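PDB 5GMX: carboxylesterase from Uncultured bacterium, which hydrolyses carboxylic esters as a family VIII carboxylesterase of beta-lactamase-like fold and also acts on oxyimino cephalosporins. Local coordinates for residues D110-V113 / A114-L117. Numbering follows the deposited sequence.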
ATOM      1  N   ASP A 110      12.480  11.907 -20.578  1.00 21.03           N
ATOM      2  CA  ASP A 110      11.730  13.069 -20.107  1.00 26.07           C
ATOM      3  C   ASP A 110      10.618  12.727 -19.119  1.00 20.23           C
ATOM      4  O   ASP A 110       9.931  13.619 -18.635  1.00 18.86           O
ATOM      5  CB  ASP A 110      11.168  13.844 -21.299  1.00 23.77           C
ATOM      6  CG  ASP A 110      12.253  14.617 -22.052  1.00 34.05           C
ATOM      7  OD1 ASP A 110      13.092  15.282 -21.394  1.00 28.52           O
ATOM      8  OD2 ASP A 110      12.280  14.543 -23.301  1.00 33.74           O
ATOM      9  N   VAL A 111      10.472  11.446 -18.796  1.00 17.82           N
ATOM     10  CA  VAL A 111       9.514  11.014 -17.775  1.00 14.53           C
ATOM     11  C   VAL A 111       9.810  11.653 -16.418  1.00 14.02           C
ATOM     12  O   VAL A 111      10.925  11.545 -15.910  1.00 18.47           O
ATOM     13  CB  VAL A 111       9.523   9.477 -17.608  1.00 16.08           C
ATOM     14  CG1 VAL A 111       8.588   9.051 -16.477  1.00 18.04           C
ATOM     15  CG2 VAL A 111       9.144   8.782 -18.918  1.00 18.11           C
ATOM     16  N   THR A 112       8.812  12.304 -15.827  1.00 14.61           N
ATOM     17  CA  THR A 112       8.972  12.941 -14.520  1.00 13.87           C
ATOM     18  C   THR A 112       8.621  12.003 -13.359  1.00 13.04           C
ATOM     19  O   THR A 112       7.979  10.974 -13.557  1.00 13.19           O
ATOM     20  CB  THR A 112       8.110  14.181 -14.415  1.00 13.45           C
ATOM     21  OG1 THR A 112       6.743  13.776 -14.340  1.00 17.61           O
ATOM     22  CG2 THR A 112       8.317  15.079 -15.649  1.00 15.68           C
ATOM     23  N   VAL A 113       9.048  12.360 -12.153  1.00 13.89           N
ATOM     24  CA  VAL A 113       8.772  11.534 -10.977  1.00 12.22           C
ATOM     25  C   VAL A 113       7.265  11.434 -10.729  1.00 12.57           C
ATOM     26  O   VAL A 113       6.748  10.360 -10.423  1.00 14.72           O
ATOM     27  CB  VAL A 113       9.500  12.084  -9.729  1.00 16.71           C
ATOM     28  CG1 VAL A 113       9.085  11.319  -8.450  1.00 10.71           C
ATOM     29  CG2 VAL A 113      11.007  12.013  -9.949  1.00 13.32           C
ATOM     30  N   ALA A 114       6.557  12.543 -10.927  1.00 15.88           N
ATOM     31  CA  ALA A 114       5.101  12.561 -10.790  1.00 16.50           C
ATOM     32  C   ALA A 114       4.425  11.588 -11.765  1.00 15.88           C
ATOM     33  O   ALA A 114       3.467  10.909 -11.399  1.00 12.88           O
ATOM     34  CB  ALA A 114       4.563  13.980 -11.000  1.00 14.53           C
ATOM     35  N   GLN A 115       4.939  11.501 -12.991  1.00 14.50           N
ATOM     36  CA  GLN A 115       4.399  10.558 -13.977  1.00 12.88           C
ATOM     37  C   GLN A 115       4.701   9.096 -13.627  1.00 14.09           C
ATOM     38  O   GLN A 115       3.850   8.222 -13.789  1.00 13.07           O
ATOM     39  CB  GLN A 115       4.942  10.872 -15.374  1.00 14.49           C
ATOM     40  CG  GLN A 115       4.370  12.133 -15.985  1.00 17.72           C
ATOM     41  CD  GLN A 115       5.046  12.498 -17.301  1.00 19.56           C
ATOM     42  OE1 GLN A 115       6.160  12.059 -17.583  1.00 20.58           O
ATOM     43  NE2 GLN A 115       4.368  13.303 -18.109  1.00 20.42           N
ATOM     44  N   LEU A 116       5.923   8.832 -13.172  1.00 10.98           N
ATOM     45  CA  LEU A 116       6.302   7.500 -12.713  1.00 14.05           C
ATOM     46  C   LEU A 116       5.393   7.039 -11.564  1.00 14.48           C
ATOM     47  O   LEU A 116       4.930   5.898 -11.542  1.00 13.00           O
ATOM     48  CB  LEU A 116       7.767   7.483 -12.251  1.00 13.70           C
ATOM     49  CG  LEU A 116       8.400   6.133 -11.897  1.00 15.81           C
ATOM     50  CD1 LEU A 116       8.740   5.349 -13.149  1.00 13.44           C
ATOM     51  CD2 LEU A 116       9.627   6.296 -11.012  1.00 16.38           C
ATOM     52  N   LEU A 117       5.140   7.933 -10.615  1.00 14.62           N
ATOM     53  CA  LEU A 117       4.356   7.583  -9.428  1.00 17.87           C
ATOM     54  C   LEU A 117       2.860   7.483  -9.687  1.00 18.68           C
ATOM     55  O   LEU A 117       2.141   6.940  -8.851  1.00 13.66           O
ATOM     56  CB  LEU A 117       4.590   8.600  -8.316  1.00 12.94           C
ATOM     57  CG  LEU A 117       5.925   8.459  -7.606  1.00 15.57           C
ATOM     58  CD1 LEU A 117       6.117   9.637  -6.679  1.00 20.58           C
ATOM     59  CD2 LEU A 117       5.899   7.168  -6.822  1.00 21.39           C
TER
HETATM   60  O   HOH W   1       7.265  13.264 -20.160  1.00 28.69           O
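With chi1 at 71°, Thr-112 holds OG1 between its own backbone N and carbonyl carbon, facing the first turn of helix 113-117, while Gln-115 sets CG beside its backbone N and runs extended back toward the threonine. Each side chain then accepts from the other residue's backbone N-H, the reciprocal pair of a capping box: Gln-115 N donates to Thr-112 OG1 over 3.2 Å, and Thr-112 N donates to Gln-115 OE1 at 3.2 Å, nearly straight at 166° but from above the amide carbonyl plane. Threonine suits the N-cap because its short hydroxyl can meet an amide that lacks a partner in the preceding turn; glutamine, extended beyond CG, is long enough to bring OE1 back to Thr-112 N. A water donating to Gln-115 OE1 at 3.1 Å, and weakly to Asp-110 O, ties the box to the loop, where Asp-110 forms a salt bridge with Arg-95. The bond from Leu-116 N to Thr-112 O (3.0 Å) closes the first helical turn. Branched apolar side chains suit the buried side: Val-113 CG1 lies alongside Leu-117 CD1 at 3.8 Å, and Leu-116 and Leu-117 pack against helix 165-175. Both box acceptors, hydroxyl and amide oxygen, are neutral, so the cap satisfies backbone N-H groups by hydrogen bonding, probably without a carboxylate's added charge-dipole attraction.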